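Local coordinates for protein telomerase reverse transcriptase (Candida tropicalis MYA-3404, PDB 6ZD1) that probably elongates telomeres as the reverse transcriptase of telomerase, copying a template in its RNA component to add DNA repeats to chromosome ends, at residues 625-630 with 643-648; 588-593 with 649-654; 334-339 with 512-517. All blocks are in the same frame, centred on the assembly; numbering follows the deposited sequence.

Contact 1 of 3, residues 625-630 with 643-648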
# COMPACT_ATOMS: atom_id res chain seq x y z
N GLU A 625 -13.79 4.66 -15.98
CA GLU A 625 -15.17 4.24 -16.24
C GLU A 625 -16.16 5.31 -15.81
O GLU A 625 -17.21 5.48 -16.44
CB GLU A 625 -15.47 2.92 -15.51
CG GLU A 625 -14.96 1.68 -16.23
CD GLU A 625 -14.89 0.46 -15.32
OE1 GLU A 625 -15.62 0.42 -14.31
OE2 GLU A 625 -14.10 -0.46 -15.62
N ALA A 626 -15.83 6.08 -14.77
CA ALA A 626 -16.70 7.19 -14.38
C ALA A 626 -16.68 8.29 -15.44
O ALA A 626 -17.72 8.87 -15.75
CB ALA A 626 -16.28 7.74 -13.02
N ILE A 627 -15.51 8.55 -16.02
CA ILE A 627 -15.41 9.57 -17.07
C ILE A 627 -16.22 9.16 -18.29
O ILE A 627 -16.98 9.95 -18.85
CB ILE A 627 -13.93 9.83 -17.43
CG1 ILE A 627 -13.18 10.42 -16.24
CG2 ILE A 627 -13.82 10.75 -18.63
CD1 ILE A 627 -11.68 10.54 -16.47
N GLN A 628 -16.06 7.90 -18.71
CA GLN A 628 -16.77 7.42 -19.89
C GLN A 628 -18.28 7.43 -19.67
O GLN A 628 -19.05 7.77 -20.58
CB GLN A 628 -16.29 6.02 -20.27
CG GLN A 628 -16.97 5.43 -21.50
CD GLN A 628 -16.52 4.01 -21.81
OE1 GLN A 628 -15.72 3.43 -21.07
NE2 GLN A 628 -17.03 3.45 -22.90
N THR A 629 -18.73 7.07 -18.46
CA THR A 629 -20.16 6.94 -18.21
C THR A 629 -20.87 8.28 -18.34
O THR A 629 -21.97 8.36 -18.90
CB THR A 629 -20.41 6.34 -16.83
OG1 THR A 629 -19.87 5.01 -16.78
CG2 THR A 629 -21.89 6.28 -16.52
N SER A 630 -20.26 9.36 -17.85
CA SER A 630 -20.93 10.65 -17.76
C SER A 630 -20.38 11.68 -18.74
O SER A 630 -20.77 12.85 -18.66
CB SER A 630 -20.83 11.19 -16.33
OG SER A 630 -19.48 11.36 -15.95
N TYR A 643 -6.58 20.39 -21.87
CA TYR A 643 -5.47 20.81 -21.02
C TYR A 643 -5.83 20.66 -19.55
O TYR A 643 -4.99 20.23 -18.74
CB TYR A 643 -5.07 22.25 -21.34
CG TYR A 643 -4.52 22.44 -22.74
CD1 TYR A 643 -3.36 21.80 -23.14
CD2 TYR A 643 -5.17 23.25 -23.66
CE1 TYR A 643 -2.85 21.96 -24.42
CE2 TYR A 643 -4.67 23.43 -24.94
CZ TYR A 643 -3.51 22.78 -25.31
OH TYR A 643 -3.00 22.95 -26.58
N ARG A 644 -7.07 20.96 -19.18
CA ARG A 644 -7.52 20.71 -17.82
C ARG A 644 -7.50 19.22 -17.51
O ARG A 644 -7.16 18.81 -16.40
CB ARG A 644 -8.92 21.29 -17.61
CG ARG A 644 -9.56 20.94 -16.28
CD ARG A 644 -10.92 21.61 -16.13
NE ARG A 644 -10.83 23.06 -16.23
CZ ARG A 644 -10.49 23.86 -15.21
NH1 ARG A 644 -10.20 23.33 -14.03
NH2 ARG A 644 -10.44 25.17 -15.38
N PHE A 645 -7.83 18.40 -18.51
CA PHE A 645 -7.82 16.95 -18.31
C PHE A 645 -6.40 16.43 -18.13
O PHE A 645 -6.20 15.45 -17.39
CB PHE A 645 -8.49 16.26 -19.50
CG PHE A 645 -8.49 14.76 -19.42
CD1 PHE A 645 -9.15 14.12 -18.39
CD2 PHE A 645 -7.85 14.00 -20.38
CE1 PHE A 645 -9.16 12.73 -18.31
CE2 PHE A 645 -7.86 12.62 -20.32
CZ PHE A 645 -8.51 11.98 -19.28
N MSE A 646 -5.42 17.06 -18.76
CA MSE A 646 -4.05 16.58 -18.66
C MSE A 646 -3.44 16.90 -17.31
O MSE A 646 -2.71 16.09 -16.74
CB MSE A 646 -3.19 17.17 -19.77
CG MSE A 646 -3.47 16.56 -21.12
SE MSE A 646 -2.40 17.36 -22.53
CE MSE A 646 -3.81 18.25 -23.51
N LYS A 647 -3.78 18.07 -16.78
CA LYS A 647 -3.40 18.39 -15.41
C LYS A 647 -3.97 17.36 -14.45
O LYS A 647 -3.29 16.91 -13.53
CB LYS A 647 -3.85 19.80 -15.05
CG LYS A 647 -3.06 20.89 -15.74
CD LYS A 647 -3.85 22.17 -15.88
CE LYS A 647 -3.11 23.18 -16.74
NZ LYS A 647 -3.97 24.31 -17.15
N PHE A 648 -5.23 16.95 -14.69
CA PHE A 648 -5.81 15.87 -13.89
C PHE A 648 -5.01 14.58 -14.05
O PHE A 648 -4.69 13.92 -13.06
CB PHE A 648 -7.27 15.66 -14.30
CG PHE A 648 -7.90 14.42 -13.72
CD1 PHE A 648 -8.39 14.41 -12.42
CD2 PHE A 648 -8.01 13.26 -14.47
CE1 PHE A 648 -8.98 13.28 -11.89
CE2 PHE A 648 -8.59 12.11 -13.95
CZ PHE A 648 -9.08 12.13 -12.65
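Ile627 meets Phe645 and Phe648 where two consecutive helices, 609-637 and 642-664, pack in the C-terminal helical bundle. This region probably corresponds to the thumb, as in other telomerase reverse transcriptases. The contact is small and buried, and three side chains make it. All are apolar.

One methyl carries both contacts. Ile627 CD1 comes to 3.8 Å from Phe645 CE1, arriving at the ring edge and close to the ring plane. The same methyl stands 4.3 Å from Phe648 CE2, at a slant to that ring. Ile627 is extended toward its end (chi2 173°), which pushes CD1 out from its helix to reach the two rings. The CA atoms of Ile627 and Phe645 are still 10.7 Å apart, so the long side chains span the distance. The rings have aromatic neighbours of their own. Phe648 stacks on Phe586, and Phe645 meets Phe640 with the planes at about 55°.

The side-chain hydrogen bonds within the two segments both lie in helix 609-637, each reaching four residues back. Ser630 OG donates to Ala626 O at 3.1 Å, beside a weak backbone bond from Ser630 N to the same oxygen. Thr629 grips the carbonyl of Glu625 twice. Its N lies 3.0 Å from Glu625 O, and its OG1 donates to that oxygen at 2.7 Å from the opposite face of the carbonyl plane.

Contact 2 of 3, residues 588-593 with 649-654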
# COMPACT_ATOMS: atom_id res chain seq x y z
N ASN A 588 -13.74 15.36 -7.73
CA ASN A 588 -14.34 14.23 -7.04
C ASN A 588 -13.60 12.94 -7.36
O ASN A 588 -13.33 12.13 -6.45
CB ASN A 588 -15.82 14.12 -7.42
CG ASN A 588 -16.51 12.97 -6.74
OD1 ASN A 588 -16.54 11.85 -7.26
ND2 ASN A 588 -17.08 13.23 -5.58
N LEU A 589 -13.24 12.72 -8.63
CA LEU A 589 -12.52 11.51 -9.00
C LEU A 589 -11.09 11.52 -8.47
O LEU A 589 -10.50 10.45 -8.25
CB LEU A 589 -12.52 11.32 -10.51
CG LEU A 589 -13.85 10.97 -11.17
CD1 LEU A 589 -13.68 10.83 -12.67
CD2 LEU A 589 -14.45 9.70 -10.57
N LYS A 590 -10.51 12.70 -8.24
CA LYS A 590 -9.21 12.73 -7.59
C LYS A 590 -9.34 12.32 -6.13
O LYS A 590 -8.49 11.59 -5.61
CB LYS A 590 -8.59 14.13 -7.71
CG LYS A 590 -7.07 14.16 -7.59
CD LYS A 590 -6.66 14.15 -6.14
CE LYS A 590 -5.19 13.88 -5.96
NZ LYS A 590 -4.89 13.79 -4.49
N GLN A 591 -10.42 12.75 -5.47
CA GLN A 591 -10.70 12.26 -4.12
C GLN A 591 -10.91 10.75 -4.12
O GLN A 591 -10.35 10.05 -3.27
CB GLN A 591 -11.94 12.96 -3.56
CG GLN A 591 -11.65 14.34 -3.05
CD GLN A 591 -10.57 14.34 -2.00
OE1 GLN A 591 -10.73 13.75 -0.92
NE2 GLN A 591 -9.44 14.97 -2.31
N PHE A 592 -11.68 10.23 -5.08
CA PHE A 592 -11.94 8.80 -5.14
C PHE A 592 -10.65 8.01 -5.33
O PHE A 592 -10.43 6.98 -4.69
CB PHE A 592 -12.93 8.49 -6.26
CG PHE A 592 -13.06 7.02 -6.56
CD1 PHE A 592 -13.90 6.22 -5.81
CD2 PHE A 592 -12.35 6.45 -7.61
CE1 PHE A 592 -14.03 4.87 -6.09
CE2 PHE A 592 -12.47 5.10 -7.89
CZ PHE A 592 -13.31 4.31 -7.13
N TYR A 593 -9.76 8.51 -6.20
CA TYR A 593 -8.54 7.78 -6.51
C TYR A 593 -7.64 7.67 -5.28
O TYR A 593 -7.18 6.58 -4.93
CB TYR A 593 -7.80 8.46 -7.66
CG TYR A 593 -6.62 7.67 -8.19
CD1 TYR A 593 -6.79 6.75 -9.21
CD2 TYR A 593 -5.34 7.87 -7.69
CE1 TYR A 593 -5.73 6.02 -9.70
CE2 TYR A 593 -4.27 7.15 -8.18
CZ TYR A 593 -4.47 6.22 -9.19
OH TYR A 593 -3.42 5.50 -9.70
N LEU A 649 -4.66 14.22 -15.29
CA LEU A 649 -3.83 13.03 -15.48
C LEU A 649 -2.48 13.20 -14.79
O LEU A 649 -2.01 12.29 -14.10
CB LEU A 649 -3.64 12.75 -16.96
CG LEU A 649 -4.87 12.30 -17.76
CD1 LEU A 649 -4.50 12.13 -19.21
CD2 LEU A 649 -5.45 11.01 -17.20
N HIS A 650 -1.87 14.38 -14.93
CA HIS A 650 -0.56 14.61 -14.32
C HIS A 650 -0.64 14.51 -12.80
O HIS A 650 0.25 13.93 -12.17
CB HIS A 650 0.00 15.96 -14.74
CG HIS A 650 1.40 16.21 -14.25
ND1 HIS A 650 1.67 16.69 -12.99
CD2 HIS A 650 2.60 16.04 -14.86
CE1 HIS A 650 2.97 16.81 -12.84
NE2 HIS A 650 3.56 16.42 -13.95
N VAL A 651 -1.68 15.07 -12.20
CA VAL A 651 -1.86 14.92 -10.75
C VAL A 651 -2.06 13.45 -10.38
O VAL A 651 -1.48 12.96 -9.41
CB VAL A 651 -3.02 15.80 -10.26
CG1 VAL A 651 -3.40 15.43 -8.84
CG2 VAL A 651 -2.65 17.28 -10.34
N ILE A 652 -2.88 12.72 -11.16
CA ILE A 652 -3.15 11.32 -10.86
C ILE A 652 -1.88 10.48 -10.98
O ILE A 652 -1.63 9.59 -10.16
CB ILE A 652 -4.27 10.78 -11.76
CG1 ILE A 652 -5.64 11.27 -11.28
CG2 ILE A 652 -4.24 9.25 -11.83
CD1 ILE A 652 -5.95 10.90 -9.85
N ILE A 653 -1.09 10.71 -12.03
CA ILE A 653 0.13 9.94 -12.23
C ILE A 653 1.18 10.29 -11.17
O ILE A 653 1.85 9.41 -10.63
CB ILE A 653 0.67 10.16 -13.66
CG1 ILE A 653 -0.32 9.60 -14.68
CG2 ILE A 653 2.03 9.51 -13.83
CD1 ILE A 653 0.13 9.76 -16.11
N GLU A 654 1.33 11.58 -10.88
CA GLU A 654 2.31 12.02 -9.88
C GLU A 654 2.01 11.44 -8.51
O GLU A 654 2.92 11.01 -7.79
CB GLU A 654 2.35 13.54 -9.82
CG GLU A 654 3.57 14.18 -10.47
CD GLU A 654 4.78 14.21 -9.56
OE1 GLU A 654 4.70 13.67 -8.44
OE2 GLU A 654 5.82 14.78 -9.96
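The ring of Tyr593 has Ile652 over one face. Ile652 CG2 lies 4.1 Å from the ring centroid and only 13° off the ring normal, a CH-pi contact shifted toward the CE1 and CZ rim. Ile652 CD1 sits at the root of the ring instead, 3.7 Å from Tyr593 CG. The two branches of the isoleucine therefore follow the ring from its attachment to its hydroxyl end. The bend of Ile652 at chi2 (-57°) brings CD1 back to this position. Beyond the ring, Tyr593 OH is hydrogen-bonded to Thr656 OG1. Thr656 OG1 is also hydrogen-bonded to Ile652 O, so one threonine, a turn further along, ties the tyrosine hydroxyl to the helix that its ring packs against.

The rest of the contact is aliphatic. Lys590 uses its carbon chain. Its CE is 3.7 Å from Val651 CG1, and the two side chains cross at about a right angle. Its CG is 4.1 Å from Ile652 CD1. Val651 also touches His125.

The two helical segments run nearly parallel, at 9°, with axes 10.9 Å apart. Helix 582-596 and helix 642-664 thus lie side by side in the C-terminal bundle. Helix 609-637 adds Ile619 and Thr623 against Tyr593. On another side of 649-654, Leu649 touches helix 692-699, while Ile653 packs on helices 670-684 and 692-699.

Contact 3 of 3, residues 334-339 with 512-517; sequences YMIKFD and DTLKKV
Leu514 sits against Tyr334 and Ile336 with its two methyls divided between them. CD2 of Leu514 lies 3.7 Å from Tyr334 CB, and its CD1 lies 3.9 Å from Ile336 CG2. With CG anti to the backbone N (chi1 176°), the side chain of Leu514 reaches toward the strand, and each methyl rests on one of the two neighbours. Tyr334 and Leu514 cross at about a right angle. One turn further on, Val517 CG1 makes a looser contact with Phe338 CE1, at 4.4 Å.

The alternation of the strand sets this pattern. Tyr334, Ile336 and Phe338 send their CB atoms to the helix. Leu514 and Val517, three residues apart, line the facing side of the helix. Strand and helix run nearly parallel, at 12°, with axes 9.3 Å apart.

Next comes the antiparallel sheet, consistent with the palm of a reverse transcriptase. Strand 334-339 lies between strands 503-508 and 539-541, and helix 511-520 follows strand 503-508 directly and rests on the sheet. Phe506 touches both Ile336 and Val517, and Phe338 meets the ring of Phe504 almost parallel. The phenol end of Tyr334 leads away from the helix, where OH is hydrogen-bonded to Glu544 OE2.

All the closest pairs join carbon atoms. The contact therefore relies on shape and the burial of apolar groups, while the tyrosine hydroxyl is satisfied outside it.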
# COMPACT_ATOMS: atom_id res chain seq x y z
N TYR A 334 -14.39 -30.53 -11.01
CA TYR A 334 -14.33 -30.50 -9.56
C TYR A 334 -13.30 -29.46 -9.14
O TYR A 334 -12.23 -29.36 -9.75
CB TYR A 334 -13.95 -31.88 -9.00
CG TYR A 334 -14.77 -33.01 -9.58
CD1 TYR A 334 -14.48 -33.52 -10.84
CD2 TYR A 334 -15.82 -33.57 -8.88
CE1 TYR A 334 -15.22 -34.54 -11.39
CE2 TYR A 334 -16.57 -34.60 -9.42
CZ TYR A 334 -16.26 -35.08 -10.67
OH TYR A 334 -17.00 -36.10 -11.22
N MSE A 335 -13.64 -28.68 -8.12
CA MSE A 335 -12.69 -27.67 -7.67
C MSE A 335 -12.67 -27.49 -6.16
O MSE A 335 -13.67 -27.65 -5.47
CB MSE A 335 -12.98 -26.33 -8.34
CG MSE A 335 -14.39 -25.82 -8.18
SE MSE A 335 -14.61 -24.15 -9.14
CE MSE A 335 -14.20 -24.79 -10.94
N ILE A 336 -11.48 -27.15 -5.67
CA ILE A 336 -11.19 -27.04 -4.25
C ILE A 336 -10.33 -25.80 -4.03
O ILE A 336 -9.39 -25.56 -4.79
CB ILE A 336 -10.49 -28.31 -3.72
CG1 ILE A 336 -10.04 -28.14 -2.27
CG2 ILE A 336 -9.33 -28.70 -4.63
CD1 ILE A 336 -11.12 -28.49 -1.28
N LYS A 337 -10.69 -24.98 -3.04
CA LYS A 337 -9.85 -23.86 -2.63
C LYS A 337 -9.46 -24.04 -1.17
O LYS A 337 -10.25 -24.54 -0.36
CB LYS A 337 -10.56 -22.51 -2.83
CG LYS A 337 -11.57 -22.15 -1.75
CD LYS A 337 -12.03 -20.71 -1.90
CE LYS A 337 -12.97 -20.33 -0.77
NZ LYS A 337 -13.44 -18.92 -0.90
N PHE A 338 -8.24 -23.64 -0.84
CA PHE A 338 -7.72 -23.78 0.51
C PHE A 338 -6.60 -22.76 0.72
O PHE A 338 -5.88 -22.43 -0.23
CB PHE A 338 -7.22 -25.21 0.78
CG PHE A 338 -6.17 -25.70 -0.19
CD1 PHE A 338 -6.52 -26.26 -1.41
CD2 PHE A 338 -4.82 -25.61 0.13
CE1 PHE A 338 -5.55 -26.72 -2.30
CE2 PHE A 338 -3.85 -26.06 -0.75
CZ PHE A 338 -4.22 -26.62 -1.97
N ASP A 339 -6.52 -22.22 1.93
CA ASP A 339 -5.55 -21.18 2.26
C ASP A 339 -4.69 -21.61 3.45
O ASP A 339 -4.98 -22.58 4.14
CB ASP A 339 -6.25 -19.85 2.56
CG ASP A 339 -7.18 -19.92 3.76
OD1 ASP A 339 -7.91 -20.93 3.90
OD2 ASP A 339 -7.19 -18.97 4.56
N ASP A 512 -10.46 -38.57 -9.23
CA ASP A 512 -9.46 -39.34 -8.49
C ASP A 512 -8.29 -38.45 -8.09
O ASP A 512 -7.86 -38.46 -6.93
CB ASP A 512 -8.96 -40.51 -9.34
CG ASP A 512 -10.08 -41.46 -9.74
OD1 ASP A 512 -10.99 -41.71 -8.92
OD2 ASP A 512 -10.05 -41.96 -10.88
N THR A 513 -7.76 -37.67 -9.03
CA THR A 513 -6.73 -36.70 -8.70
C THR A 513 -7.25 -35.61 -7.77
O THR A 513 -6.46 -34.95 -7.09
CB THR A 513 -6.15 -36.06 -9.97
OG1 THR A 513 -7.14 -35.23 -10.58
CG2 THR A 513 -5.72 -37.14 -10.96
N LEU A 514 -8.57 -35.43 -7.70
CA LEU A 514 -9.14 -34.53 -6.70
C LEU A 514 -8.88 -35.06 -5.30
O LEU A 514 -8.55 -34.30 -4.39
CB LEU A 514 -10.64 -34.34 -6.93
CG LEU A 514 -11.34 -33.48 -5.86
CD1 LEU A 514 -10.90 -32.02 -5.95
CD2 LEU A 514 -12.85 -33.60 -5.97
N LYS A 515 -9.02 -36.38 -5.11
CA LYS A 515 -8.78 -36.95 -3.79
C LYS A 515 -7.29 -36.98 -3.45
O LYS A 515 -6.93 -36.90 -2.27
CB LYS A 515 -9.36 -38.37 -3.70
CG LYS A 515 -10.75 -38.43 -3.09
CD LYS A 515 -10.73 -38.04 -1.61
CE LYS A 515 -12.11 -38.18 -0.98
NZ LYS A 515 -12.12 -37.86 0.47
N LYS A 516 -6.42 -37.08 -4.46
CA LYS A 516 -4.99 -36.98 -4.21
C LYS A 516 -4.64 -35.63 -3.59
O LYS A 516 -3.93 -35.56 -2.58
CB LYS A 516 -4.21 -37.20 -5.51
CG LYS A 516 -4.29 -38.62 -6.05
CD LYS A 516 -3.50 -38.76 -7.34
CE LYS A 516 -3.52 -40.19 -7.84
NZ LYS A 516 -2.92 -41.11 -6.83
N VAL A 517 -5.12 -34.55 -4.20
CA VAL A 517 -4.91 -33.22 -3.63
C VAL A 517 -5.65 -33.08 -2.31
O VAL A 517 -5.15 -32.47 -1.36
CB VAL A 517 -5.33 -32.14 -4.64
CG1 VAL A 517 -5.15 -30.75 -4.05
CG2 VAL A 517 -4.57 -32.28 -5.95

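Contacts 1 and 2 are centred 10 Å apart, and both use helix 642-664. Leu589, beside the residues that make contact 2, packs on contact 1, with Leu589 CD1 3.6 Å from Ile627 CG1 and Leu589 CD2 3.6 Å from Ala626 CB. Contact 3 is remote, its centre 46 Å from that of contact 1 and 43 Å from that of contact 2. Strand 334-339 ends at Asp339, in a sequence resembling motif A. Its side chain touches Asp503, in a Val-Asp-Asp sequence resembling motif C, so the strand end probably lies at the polymerase active site. Contacts 1 and 2 thus belong to the C-terminal bundle, and contact 3 probably to the palm.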